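YfkN protein (Bacillus subtilis subsp. subtilis, PDB 3GVE) is a member of the calcineurin-like phosphoesterase family, with packed beta sheets flanked by helices, and carries a manganese and a magnesium ion in a two-metal site. Local coordinates at residues A[13-18]-A[45-50]; A[116-121]-A[141-146]; A[208-213]-A[290-295]; A[231-236]-A[262-267]. All coordinates share one frame; numbering follows the deposited sequence. Where two conformers were deposited one is given.

Contact 1 of 4, residues A[13-18]-A[45-50]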
loop_
_atom_site.group_PDB
_atom_site.type_symbol
_atom_site.label_atom_id
_atom_site.label_comp_id
_atom_site.label_asym_id
_atom_site.label_seq_id
_atom_site.Cartn_x
_atom_site.Cartn_y
_atom_site.Cartn_z
ATOM N N SER A 13 -26.309 -4.510 18.091
ATOM C CA SER A 13 -24.881 -4.466 17.792
ATOM C C SER A 13 -24.694 -4.256 16.301
ATOM O O SER A 13 -25.394 -4.840 15.500
ATOM C CB SER A 13 -24.211 -5.766 18.196
ATOM O OG SER A 13 -24.222 -5.928 19.592
ATOM N N ILE A 14 -23.741 -3.412 15.941
ATOM C CA ILE A 14 -23.411 -3.189 14.544
ATOM C C ILE A 14 -21.957 -3.568 14.353
ATOM O O ILE A 14 -21.096 -3.029 15.011
ATOM C CB ILE A 14 -23.593 -1.694 14.157
ATOM C CG1 ILE A 14 -25.024 -1.211 14.432
ATOM C CG2 ILE A 14 -23.246 -1.471 12.689
ATOM C CD1 ILE A 14 -25.102 0.273 14.649
ATOM N N LEU A 15 -21.707 -4.504 13.451
ATOM C CA LEU A 15 -20.340 -4.915 13.106
ATOM C C LEU A 15 -19.964 -4.292 11.769
ATOM O O LEU A 15 -20.796 -4.235 10.888
ATOM C CB LEU A 15 -20.271 -6.430 13.000
ATOM C CG LEU A 15 -20.857 -7.219 14.183
ATOM C CD1 LEU A 15 -20.675 -8.709 13.923
ATOM C CD2 LEU A 15 -20.209 -6.822 15.504
ATOM N N ALA A 16 -18.721 -3.831 11.633
ATOM C CA ALA A 16 -18.325 -3.055 10.450
ATOM C C ALA A 16 -16.942 -3.369 9.920
ATOM O O ALA A 16 -15.976 -3.451 10.698
ATOM C CB ALA A 16 -18.405 -1.553 10.748
ATOM N N THR A 17 -16.849 -3.499 8.591
ATOM C CA THR A 17 -15.515 -3.559 7.938
ATOM C C THR A 17 -15.311 -2.301 7.136
ATOM O O THR A 17 -16.308 -1.570 6.771
ATOM C CB THR A 17 -15.413 -4.805 7.051
ATOM O OG1 THR A 17 -16.569 -4.874 6.170
ATOM C CG2 THR A 17 -15.368 -6.052 7.892
ATOM N N THR A 18 -14.066 -1.950 6.892
ATOM C CA THR A 18 -13.750 -0.824 6.027
ATOM C C THR A 18 -12.414 -1.029 5.335
ATOM O O THR A 18 -11.529 -1.671 5.867
ATOM C CB THR A 18 -13.723 0.534 6.813
ATOM O OG1 THR A 18 -13.803 1.642 5.894
ATOM C CG2 THR A 18 -12.462 0.663 7.685
ATOM N N GLN A 45 -13.902 -14.349 11.155
ATOM C CA GLN A 45 -13.905 -15.128 12.385
ATOM C C GLN A 45 -14.357 -14.253 13.543
ATOM O O GLN A 45 -15.083 -14.717 14.389
ATOM C CB GLN A 45 -12.529 -15.755 12.658
ATOM C CG GLN A 45 -12.025 -16.682 11.546
ATOM C CD GLN A 45 -12.788 -17.978 11.439
ATOM O OE1 GLN A 45 -13.978 -17.996 11.253
ATOM N NE2 GLN A 45 -12.062 -19.084 11.525
ATOM N N LEU A 46 -13.953 -12.981 13.548
ATOM C CA LEU A 46 -14.469 -12.034 14.542
ATOM C C LEU A 46 -15.958 -11.769 14.338
ATOM O O LEU A 46 -16.702 -11.625 15.286
ATOM C CB LEU A 46 -13.721 -10.700 14.502
ATOM C CG LEU A 46 -12.231 -10.737 14.829
ATOM C CD1 LEU A 46 -11.639 -9.328 14.703
ATOM C CD2 LEU A 46 -11.983 -11.299 16.226
ATOM N N ILE A 47 -16.370 -11.689 13.079
ATOM C CA ILE A 47 -17.783 -11.461 12.764
ATOM C C ILE A 47 -18.632 -12.592 13.384
ATOM O O ILE A 47 -19.634 -12.344 14.016
ATOM C CB ILE A 47 -18.024 -11.350 11.225
ATOM C CG1 ILE A 47 -17.365 -10.068 10.668
ATOM C CG2 ILE A 47 -19.526 -11.425 10.902
ATOM C CD1 ILE A 47 -17.334 -9.952 9.158
ATOM N N GLN A 48 -18.214 -13.834 13.162
ATOM C CA GLN A 48 -18.926 -14.999 13.671
ATOM C C GLN A 48 -18.987 -14.949 15.193
ATOM O O GLN A 48 -20.032 -15.160 15.780
ATOM C CB GLN A 48 -18.251 -16.303 13.225
ATOM C CG GLN A 48 -19.056 -17.535 13.647
ATOM C CD GLN A 48 -18.472 -18.829 13.163
ATOM O OE1 GLN A 48 -17.961 -18.927 12.053
ATOM N NE2 GLN A 48 -18.584 -19.853 13.992
ATOM N N LYS A 49 -17.864 -14.644 15.816
ATOM C CA LYS A 49 -17.833 -14.568 17.267
ATOM C C LYS A 49 -18.829 -13.534 17.818
ATOM O O LYS A 49 -19.574 -13.807 18.737
ATOM C CB LYS A 49 -16.433 -14.252 17.771
ATOM C CG LYS A 49 -16.412 -14.012 19.272
ATOM C CD LYS A 49 -15.024 -13.871 19.755
ATOM C CE LYS A 49 -14.495 -12.482 19.525
ATOM N NZ LYS A 49 -13.372 -12.226 20.438
ATOM N N HIS A 50 -18.830 -12.335 17.242
ATOM C CA HIS A 50 -19.727 -11.297 17.720
ATOM C C HIS A 50 -21.194 -11.630 17.451
ATOM O O HIS A 50 -22.043 -11.373 18.281
ATOM C CB HIS A 50 -19.294 -9.944 17.159
ATOM C CG HIS A 50 -18.121 -9.377 17.874
ATOM N ND1 HIS A 50 -18.251 -8.585 18.992
ATOM C CD2 HIS A 50 -16.796 -9.529 17.668
ATOM C CE1 HIS A 50 -17.052 -8.264 19.433
ATOM N NE2 HIS A 50 -16.150 -8.825 18.649
#
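L15 on strand 9-17 and I47 on helix 40-53 bring the two backbones nearest to each other, with L15 CA and I47 CA 7.0 Å apart. L15 carries most of the contact from the strand side. Its CG lies anti to the carbonyl carbon (chi1 -50°), which turns the two methyl groups to the helix. Both of them meet the same atom. L15 CD1 and L15 CD2 are each 3.7 Å from H50 CB, so the fork of the leucine straddles the root of the histidine. L15 CD2 also grazes the ring, 4.1 Å from H50 CG, at an oblique angle. L15 CD1 also rests 3.8 Å from the backbone I47 O and 4.2 Å from I47 CG2. H50 NE2 is hydrogen-bonded to E311 OE1. V289, on the next strand, touches both L15 and H50. T57 touches L15 from strand 57-61. Strands 9-17 and 57-61 run parallel as neighbours, with helix 40-53 between them in the chain. This is a beta-alpha-beta crossover, and the helix covers one face of the sheet. The manganese ligands D19, H21 and D64 follow these two strands.

Contact 2 of 4, residues A[116-121]-A[141-146]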
loop_
_atom_site.group_PDB
_atom_site.type_symbol
_atom_site.label_atom_id
_atom_site.label_comp_id
_atom_site.label_asym_id
_atom_site.label_seq_id
_atom_site.Cartn_x
_atom_site.Cartn_y
_atom_site.Cartn_z
ATOM N N ASP A 116 -19.744 2.190 -15.120
ATOM C CA ASP A 116 -20.516 1.032 -15.563
ATOM C C ASP A 116 -20.159 -0.217 -14.757
ATOM O O ASP A 116 -21.032 -0.941 -14.332
ATOM C CB ASP A 116 -20.341 0.765 -17.061
ATOM C CG ASP A 116 -20.984 1.825 -17.937
ATOM O OD1 ASP A 116 -21.836 2.590 -17.470
ATOM O OD2 ASP A 116 -20.613 1.868 -19.113
ATOM N N PHE A 117 -18.862 -0.439 -14.541
ATOM C CA PHE A 117 -18.416 -1.583 -13.768
ATOM C C PHE A 117 -18.933 -1.496 -12.341
ATOM O O PHE A 117 -19.352 -2.479 -11.779
ATOM C CB PHE A 117 -16.898 -1.701 -13.796
ATOM C CG PHE A 117 -16.380 -2.922 -13.095
ATOM C CD1 PHE A 117 -16.468 -4.176 -13.687
ATOM C CD2 PHE A 117 -15.814 -2.824 -11.843
ATOM C CE1 PHE A 117 -15.985 -5.300 -13.044
ATOM C CE2 PHE A 117 -15.328 -3.946 -11.220
ATOM C CZ PHE A 117 -15.415 -5.183 -11.822
ATOM N N LEU A 118 -18.951 -0.299 -11.782
ATOM C CA LEU A 118 -19.470 -0.125 -10.438
ATOM C C LEU A 118 -20.969 -0.448 -10.371
ATOM O O LEU A 118 -21.420 -1.097 -9.458
ATOM C CB LEU A 118 -19.194 1.298 -9.922
ATOM C CG LEU A 118 -19.665 1.597 -8.494
ATOM C CD1 LEU A 118 -19.129 0.550 -7.519
ATOM C CD2 LEU A 118 -19.232 3.002 -8.073
ATOM N N ASP A 119 -21.733 0.044 -11.345
ATOM C CA ASP A 119 -23.159 -0.266 -11.407
ATOM C C ASP A 119 -23.347 -1.783 -11.498
ATOM O O ASP A 119 -24.188 -2.334 -10.833
ATOM C CB ASP A 119 -23.836 0.408 -12.606
ATOM C CG ASP A 119 -24.101 1.896 -12.390
ATOM O OD1 ASP A 119 -24.180 2.372 -11.248
ATOM O OD2 ASP A 119 -24.245 2.578 -13.409
ATOM N N GLY A 120 -22.551 -2.442 -12.321
ATOM C CA GLY A 120 -22.657 -3.883 -12.480
ATOM C C GLY A 120 -22.326 -4.616 -11.196
ATOM O O GLY A 120 -22.959 -5.580 -10.843
ATOM N N THR A 121 -21.315 -4.126 -10.492
ATOM C CA THR A 121 -20.885 -4.713 -9.215
ATOM C C THR A 121 -22.007 -4.658 -8.184
ATOM O O THR A 121 -22.281 -5.626 -7.514
ATOM C CB THR A 121 -19.624 -3.994 -8.675
ATOM O OG1 THR A 121 -18.528 -4.259 -9.540
ATOM C CG2 THR A 121 -19.260 -4.476 -7.275
ATOM N N ASN A 141 -29.873 11.847 -7.317
ATOM C CA ASN A 141 -28.989 10.880 -6.688
ATOM C C ASN A 141 -28.541 9.859 -7.719
ATOM O O ASN A 141 -29.363 9.298 -8.416
ATOM C CB ASN A 141 -29.678 10.182 -5.526
ATOM C CG ASN A 141 -29.805 11.067 -4.317
ATOM O OD1 ASN A 141 -30.876 11.553 -4.009
ATOM N ND2 ASN A 141 -28.703 11.265 -3.626
ATOM N N ARG A 142 -27.236 9.634 -7.793
ATOM C CA ARG A 142 -26.667 8.697 -8.737
ATOM C C ARG A 142 -26.793 7.246 -8.246
ATOM O O ARG A 142 -26.716 6.333 -9.026
ATOM C CB ARG A 142 -25.196 9.058 -8.987
ATOM C CG ARG A 142 -24.475 8.164 -10.003
ATOM C CD ARG A 142 -25.236 8.076 -11.332
ATOM N NE ARG A 142 -24.511 7.308 -12.333
ATOM C CZ ARG A 142 -24.417 5.991 -12.326
ATOM N NH1 ARG A 142 -24.982 5.292 -11.364
ATOM N NH2 ARG A 142 -23.756 5.371 -13.283
ATOM N N TYR A 143 -26.964 7.079 -6.940
ATOM C CA TYR A 143 -27.082 5.772 -6.284
ATOM C C TYR A 143 -28.258 5.821 -5.325
ATOM O O TYR A 143 -28.727 6.874 -4.970
ATOM C CB TYR A 143 -25.776 5.434 -5.508
ATOM C CG TYR A 143 -24.591 5.462 -6.431
ATOM C CD1 TYR A 143 -24.336 4.408 -7.283
ATOM C CD2 TYR A 143 -23.777 6.586 -6.517
ATOM C CE1 TYR A 143 -23.293 4.463 -8.174
ATOM C CE2 TYR A 143 -22.746 6.648 -7.392
ATOM C CZ TYR A 143 -22.508 5.592 -8.222
ATOM O OH TYR A 143 -21.499 5.659 -9.135
ATOM N N THR A 144 -28.699 4.658 -4.886
ATOM C CA THR A 144 -29.671 4.563 -3.805
ATOM C C THR A 144 -29.180 5.417 -2.624
ATOM O O THR A 144 -28.136 5.126 -2.057
ATOM C CB THR A 144 -29.759 3.100 -3.322
ATOM O OG1 THR A 144 -29.922 2.223 -4.450
ATOM C CG2 THR A 144 -30.893 2.902 -2.357
ATOM N N PRO A 145 -29.904 6.472 -2.262
ATOM C CA PRO A 145 -29.354 7.382 -1.251
ATOM C C PRO A 145 -29.366 6.848 0.168
ATOM O O PRO A 145 -28.427 7.202 0.959
ATOM C CB PRO A 145 -30.175 8.659 -1.399
ATOM C CG PRO A 145 -31.503 8.145 -1.844
ATOM C CD PRO A 145 -31.174 6.979 -2.833
ATOM N N TYR A 146 -30.323 6.008 0.485
ATOM C CA TYR A 146 -30.448 5.431 1.805
ATOM C C TYR A 146 -31.450 4.303 1.653
ATOM O O TYR A 146 -32.110 4.231 0.631
ATOM C CB TYR A 146 -30.937 6.476 2.821
ATOM C CG TYR A 146 -32.368 6.921 2.598
ATOM C CD1 TYR A 146 -33.423 6.181 3.093
ATOM C CD2 TYR A 146 -32.661 8.072 1.885
ATOM C CE1 TYR A 146 -34.743 6.570 2.888
ATOM C CE2 TYR A 146 -33.983 8.465 1.677
ATOM C CZ TYR A 146 -35.008 7.706 2.184
ATOM O OH TYR A 146 -36.319 8.086 1.977
HETATM O O HOH W 1 -21.733 3.553 -10.898
#
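A partly buried salt bridge between D119 and R142, with Y143 packed beside it, joins helix 115-123 to the loop before strand 146-154. The helix follows N108, a ligand of the magnesium ion, which lies about 12 Å from the side chain of L118. D119 and R142 approach from opposite directions and meet end-on through two bonds. R142 NH1 donates to the syn lone pair of D119 OD1 at 3.0 Å. R142 NH2 donates to D119 OD2 at 2.8 Å, also on the syn side but 21° out of the carboxylate plane. Both oxygens lie close to the guanidinium plane, yet the two flat groups are twisted by 34°. R142 CG lies over one face of the Y143 ring, toward the rim. Beyond it the chain bends at chi2 (53°) to bring the guanidinium to D119. A water links D119 to Y143, lying at the edge of the tyrosine ring in its plane. It is 2.8 Å from Y143 OH and gives a weak bond of 2.7 Å to D119 OD1. The two arginine bonds, one to each oxygen, should fix the rotation of the carboxylate. L118 CD2 packs 3.7 Å from Y143 OH, the two side chains crossing at about a right angle. F111, L115 and I122 also touch Y143. On the far flank of the helix, F117 and T121 pack on helix 70-85, while backbone bonds hold the loop to V134 and N131.

Contact 3 of 4, residues A[208-213]-A[290-295]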
loop_
_atom_site.group_PDB
_atom_site.type_symbol
_atom_site.label_atom_id
_atom_site.label_comp_id
_atom_site.label_asym_id
_atom_site.label_seq_id
_atom_site.Cartn_x
_atom_site.Cartn_y
_atom_site.Cartn_z
ATOM N N ALA A 208 -37.516 6.064 9.850
ATOM C CA ALA A 208 -36.291 5.530 10.443
ATOM C C ALA A 208 -36.238 5.803 11.938
ATOM O O ALA A 208 -36.366 6.924 12.353
ATOM C CB ALA A 208 -35.052 6.114 9.753
ATOM N N ASP A 209 -36.032 4.753 12.719
ATOM C CA ASP A 209 -35.853 4.862 14.168
ATOM C C ASP A 209 -34.378 4.983 14.563
ATOM O O ASP A 209 -34.043 5.649 15.524
ATOM C CB ASP A 209 -36.438 3.642 14.864
ATOM C CG ASP A 209 -37.929 3.559 14.727
ATOM O OD1 ASP A 209 -38.592 4.571 15.026
ATOM O OD2 ASP A 209 -38.398 2.497 14.328
ATOM N N VAL A 210 -33.520 4.291 13.824
ATOM C CA VAL A 210 -32.072 4.275 14.051
ATOM C C VAL A 210 -31.414 4.542 12.713
ATOM O O VAL A 210 -31.781 3.940 11.735
ATOM C CB VAL A 210 -31.604 2.900 14.569
ATOM C CG1 VAL A 210 -30.074 2.845 14.666
ATOM C CG2 VAL A 210 -32.245 2.597 15.920
ATOM N N ILE A 211 -30.468 5.470 12.684
ATOM C CA ILE A 211 -29.791 5.831 11.443
ATOM C C ILE A 211 -28.288 5.547 11.569
ATOM O O ILE A 211 -27.629 6.055 12.474
ATOM C CB ILE A 211 -30.034 7.324 11.061
ATOM C CG1 ILE A 211 -31.504 7.545 10.649
ATOM C CG2 ILE A 211 -29.092 7.746 9.925
ATOM C CD1 ILE A 211 -31.867 8.990 10.376
ATOM N N ILE A 212 -27.776 4.734 10.633
ATOM C CA ILE A 212 -26.318 4.332 10.627
ATOM C C ILE A 212 -25.695 4.973 9.427
ATOM O O ILE A 212 -26.166 4.799 8.277
ATOM C CB ILE A 212 -26.207 2.814 10.576
ATOM C CG1 ILE A 212 -26.854 2.187 11.833
ATOM C CG2 ILE A 212 -24.722 2.453 10.521
ATOM C CD1 ILE A 212 -27.092 0.714 11.714
ATOM N N ALA A 213 -24.665 5.784 9.665
ATOM C CA ALA A 213 -23.921 6.392 8.570
ATOM C C ALA A 213 -22.730 5.539 8.185
ATOM O O ALA A 213 -21.855 5.306 9.078
ATOM C CB ALA A 213 -23.424 7.789 9.023
ATOM N N ILE A 290 -20.105 -1.485 17.254
ATOM C CA ILE A 290 -20.887 -0.486 17.967
ATOM C C ILE A 290 -22.060 -1.150 18.684
ATOM O O ILE A 290 -22.805 -1.899 18.095
ATOM C CB ILE A 290 -21.407 0.605 17.012
ATOM C CG1 ILE A 290 -20.229 1.454 16.523
ATOM C CG2 ILE A 290 -22.465 1.450 17.673
ATOM C CD1 ILE A 290 -20.615 2.553 15.547
ATOM N N ASP A 291 -22.188 -0.854 19.968
ATOM C CA ASP A 291 -23.310 -1.331 20.772
ATOM C C ASP A 291 -24.228 -0.154 21.050
ATOM O O ASP A 291 -23.788 0.891 21.478
ATOM C CB ASP A 291 -22.808 -1.967 22.072
ATOM C CG ASP A 291 -22.032 -3.246 21.815
ATOM O OD1 ASP A 291 -22.637 -4.226 21.394
ATOM O OD2 ASP A 291 -20.803 -3.244 21.989
ATOM N N LEU A 292 -25.505 -0.348 20.754
ATOM C CA LEU A 292 -26.555 0.617 21.077
ATOM C C LEU A 292 -27.520 -0.003 22.077
ATOM O O LEU A 292 -27.986 -1.103 21.870
ATOM C CB LEU A 292 -27.337 1.011 19.830
ATOM C CG LEU A 292 -26.549 1.669 18.685
ATOM C CD1 LEU A 292 -27.436 2.036 17.511
ATOM C CD2 LEU A 292 -25.744 2.876 19.194
ATOM N N LYS A 293 -27.856 0.801 23.103
ATOM C CA LYS A 293 -29.016 0.383 24.006
ATOM C C LYS A 293 -30.136 1.354 23.670
ATOM O O LYS A 293 -30.072 2.531 23.884
ATOM C CB LYS A 293 -28.628 0.497 25.459
ATOM C CG LYS A 293 -27.611 -0.449 25.840
ATOM C CD LYS A 293 -27.164 -0.352 27.316
ATOM C CE LYS A 293 -26.115 -1.379 27.667
ATOM N NZ LYS A 293 -25.661 -1.241 29.171
ATOM N N LEU A 294 -31.102 0.841 23.046
ATOM C CA LEU A 294 -32.298 1.523 22.567
ATOM C C LEU A 294 -33.434 1.419 23.571
ATOM O O LEU A 294 -33.632 0.392 24.179
ATOM C CB LEU A 294 -32.784 0.947 21.237
ATOM C CG LEU A 294 -31.754 0.700 20.139
ATOM C CD1 LEU A 294 -32.453 0.074 18.954
ATOM C CD2 LEU A 294 -31.164 2.018 19.763
ATOM N N GLU A 295 -34.175 2.509 23.720
ATOM C CA GLU A 295 -35.308 2.549 24.648
ATOM C C GLU A 295 -36.507 3.152 23.974
ATOM O O GLU A 295 -36.348 4.121 23.257
ATOM C CB GLU A 295 -34.966 3.374 25.883
ATOM C CG GLU A 295 -34.427 2.546 26.991
ATOM C CD GLU A 295 -33.977 3.363 28.169
ATOM O OE1 GLU A 295 -34.551 4.426 28.396
ATOM O OE2 GLU A 295 -33.052 2.942 28.857
#
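V210 faces L292 and L294 across the interior of the beta sandwich, where two sheets of the fold lie one over the other. V210 is on strand 210-215 of the larger mixed sheet. The two leucines are on strand 286-297 of the four-stranded sheet. The backbones stay well apart, as packed sheets do: V210 CA and L294 CA are the nearest such pair, at 9.0 Å. Side chains fill the gap. V210 CG1 is anti to its own N (chi1 174°), and this points the two methyls at different leucines. V210 CG1 meets L292 CD1 at 4.0 Å, and these side chains reach toward each other tip to tip. The second methyl takes the other leucine. V210 CG2 sits 4.0 Å from both L294 CD1 and L294 CD2, so it rests against both branches of the fork. Here the side chains cross at about a right angle. L292 and L294 are two apart on their strand and therefore turn to the same face. D291, between I290 and L292, turns to the other face and bonds to H11 and S13. I14 extends the layer, touching L292 and I212, while V163 lies against V210 and W301 borders L294. The backbone of V210 is engaged within its own sheet, with K164 and G166. Only methyl groups meet across this contact. It is held by dispersion and by the exclusion of water, and its fit depends on shape instead of directed bonds.

Contact 4 of 4, residues A[231-236]-A[262-267]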
loop_
_atom_site.group_PDB
_atom_site.type_symbol
_atom_site.label_atom_id
_atom_site.label_comp_id
_atom_site.label_asym_id
_atom_site.label_seq_id
_atom_site.Cartn_x
_atom_site.Cartn_y
_atom_site.Cartn_z
ATOM N N ALA A 231 -14.386 14.135 7.125
ATOM C CA ALA A 231 -15.460 14.950 7.664
ATOM C C ALA A 231 -16.235 14.373 8.842
ATOM O O ALA A 231 -17.262 14.910 9.185
ATOM C CB ALA A 231 -16.450 15.308 6.526
ATOM N N VAL A 232 -15.764 13.283 9.440
ATOM C CA VAL A 232 -16.517 12.649 10.527
ATOM C C VAL A 232 -16.814 13.585 11.716
ATOM O O VAL A 232 -17.893 13.563 12.268
ATOM C CB VAL A 232 -15.838 11.356 11.014
ATOM C CG1 VAL A 232 -16.495 10.884 12.328
ATOM C CG2 VAL A 232 -15.962 10.266 9.933
ATOM N N PHE A 233 -15.841 14.393 12.113
ATOM C CA PHE A 233 -16.073 15.317 13.229
ATOM C C PHE A 233 -17.248 16.243 12.911
ATOM O O PHE A 233 -18.069 16.515 13.749
ATOM C CB PHE A 233 -14.813 16.132 13.522
ATOM C CG PHE A 233 -14.955 17.069 14.690
ATOM C CD1 PHE A 233 -14.660 16.661 15.979
ATOM C CD2 PHE A 233 -15.370 18.368 14.481
ATOM C CE1 PHE A 233 -14.785 17.559 17.056
ATOM C CE2 PHE A 233 -15.492 19.263 15.550
ATOM C CZ PHE A 233 -15.196 18.854 16.830
ATOM N N ASP A 234 -17.291 16.729 11.681
ATOM C CA ASP A 234 -18.368 17.607 11.236
ATOM C C ASP A 234 -19.720 16.902 11.099
ATOM O O ASP A 234 -20.740 17.464 11.445
ATOM C CB ASP A 234 -17.945 18.326 9.950
ATOM C CG ASP A 234 -16.634 19.077 10.127
ATOM O OD1 ASP A 234 -16.520 19.868 11.068
ATOM O OD2 ASP A 234 -15.723 18.821 9.367
ATOM N N LEU A 235 -19.713 15.668 10.609
ATOM C CA LEU A 235 -20.922 14.862 10.627
ATOM C C LEU A 235 -21.466 14.725 12.047
ATOM O O LEU A 235 -22.647 14.893 12.290
ATOM C CB LEU A 235 -20.638 13.472 10.084
ATOM C CG LEU A 235 -20.778 13.302 8.585
ATOM C CD1 LEU A 235 -20.338 11.875 8.230
ATOM C CD2 LEU A 235 -22.235 13.544 8.109
ATOM N N ALA A 236 -20.582 14.435 12.990
ATOM C CA ALA A 236 -21.021 14.201 14.364
ATOM C C ALA A 236 -21.534 15.466 15.043
ATOM O O ALA A 236 -22.394 15.386 15.895
ATOM C CB ALA A 236 -19.884 13.587 15.185
ATOM N N VAL A 262 -9.343 15.729 23.543
ATOM C CA VAL A 262 -9.867 16.528 22.427
ATOM C C VAL A 262 -11.354 16.784 22.660
ATOM O O VAL A 262 -12.121 15.867 22.899
ATOM C CB VAL A 262 -9.654 15.830 21.054
ATOM C CG1 VAL A 262 -10.168 16.726 19.897
ATOM C CG2 VAL A 262 -8.163 15.472 20.852
ATOM N N ALA A 263 -11.753 18.048 22.606
ATOM C CA ALA A 263 -13.146 18.400 22.835
ATOM C C ALA A 263 -14.077 17.587 21.931
ATOM O O ALA A 263 -13.817 17.429 20.760
ATOM C CB ALA A 263 -13.371 19.896 22.618
ATOM N N GLN A 264 -15.143 17.075 22.529
ATOM C CA GLN A 264 -16.185 16.310 21.841
ATOM C C GLN A 264 -15.907 14.812 21.800
ATOM O O GLN A 264 -16.794 14.038 21.538
ATOM C CB GLN A 264 -16.420 16.830 20.415
ATOM C CG GLN A 264 -17.022 18.203 20.369
ATOM C CD GLN A 264 -18.240 18.227 21.232
ATOM O OE1 GLN A 264 -19.179 17.496 20.994
ATOM N NE2 GLN A 264 -18.186 18.983 22.292
ATOM N N PHE A 265 -14.665 14.420 22.055
ATOM C CA PHE A 265 -14.270 13.019 22.005
ATOM C C PHE A 265 -14.374 12.348 23.381
ATOM O O PHE A 265 -14.028 12.923 24.382
ATOM C CB PHE A 265 -12.831 12.892 21.476
ATOM C CG PHE A 265 -12.689 13.189 19.991
ATOM C CD1 PHE A 265 -12.606 12.160 19.058
ATOM C CD2 PHE A 265 -12.635 14.492 19.536
ATOM C CE1 PHE A 265 -12.463 12.427 17.709
ATOM C CE2 PHE A 265 -12.509 14.770 18.169
ATOM C CZ PHE A 265 -12.413 13.725 17.253
ATOM N N ASN A 266 -14.851 11.114 23.396
ATOM C CA ASN A 266 -14.792 10.244 24.565
ATOM C C ASN A 266 -14.186 8.902 24.122
ATOM O O ASN A 266 -14.835 8.090 23.480
ATOM C CB ASN A 266 -16.182 10.071 25.177
ATOM C CG ASN A 266 -16.156 9.284 26.481
ATOM O OD1 ASN A 266 -15.377 8.377 26.635
ATOM N ND2 ASN A 266 -17.023 9.644 27.408
ATOM N N VAL A 267 -12.916 8.704 24.448
ATOM C CA VAL A 267 -12.183 7.511 24.069
ATOM C C VAL A 267 -12.695 6.255 24.730
ATOM O O VAL A 267 -12.836 5.245 24.080
ATOM C CB VAL A 267 -10.647 7.680 24.204
ATOM C CG1 VAL A 267 -9.951 6.392 23.871
ATOM C CG2 VAL A 267 -10.147 8.881 23.366
#
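F233, in the first turn of helix 232-238, reaches out to a type II beta turn, V262 to F265, that leads into the short strand 265-266. The helix starts just after A231, its N-cap residue. At CB the side chain leaves the helix with CG anti to N (chi1 -178°), and this carries the ring away from the helix and over to the turn. One side of the ring then makes the contact. F233 CD1 is the first atom to touch, 3.6 Å from F265 CE2. F233 CE1 comes next and lies 3.8 Å from the same F265 CE2. F233 CE1 also meets Q264 CB at 3.8 Å. At the tip, F233 CZ is 4.0 Å from Q264 CG. The two phenyl rings meet rim to rim, with neither over the face of the other. Their centroids are 5.9 Å apart and their planes differ by 21°. Q264 and F265 occupy the last two positions of the turn. Its closing bond runs from F265 N to V262 O at 3.0 Å, and Q264 takes a positive phi of 90° at the third position. I272 of strand 271-272 touches F265 and also V232 and A236 of the helix, so it bridges the helix and the turn. Y259 brings another ring to F265. The contact lies at the protein surface. At the edge of the F233 ring, close to its plane, the backbone oxygen A263 O stands 3.8 Å from F233 CE1.

Overall arrangement
From the N terminus, contact 1 closes first, joining strand 9-17 to helix 40-53 on the outer side of the four-stranded sheet. Contact 2 follows in series on the opposite side of the chain's centre, tying helix 115-123 to the loop 141-146. Contact 3 closes the longest loop, from strand 210-215 to strand 286-297, and unites the two sheets. Contact 4 is nested inside that loop and fastens helix 232-238 to the edge region of the larger sheet. Contacts 1 and 3 touch directly, since strands 9-17 and 286-297 are neighbours and the backbones of I14 and I290 probably share a hydrogen bond. Contact 2 touches none of the others; its nearest atoms lie about 7 Å from contact 3.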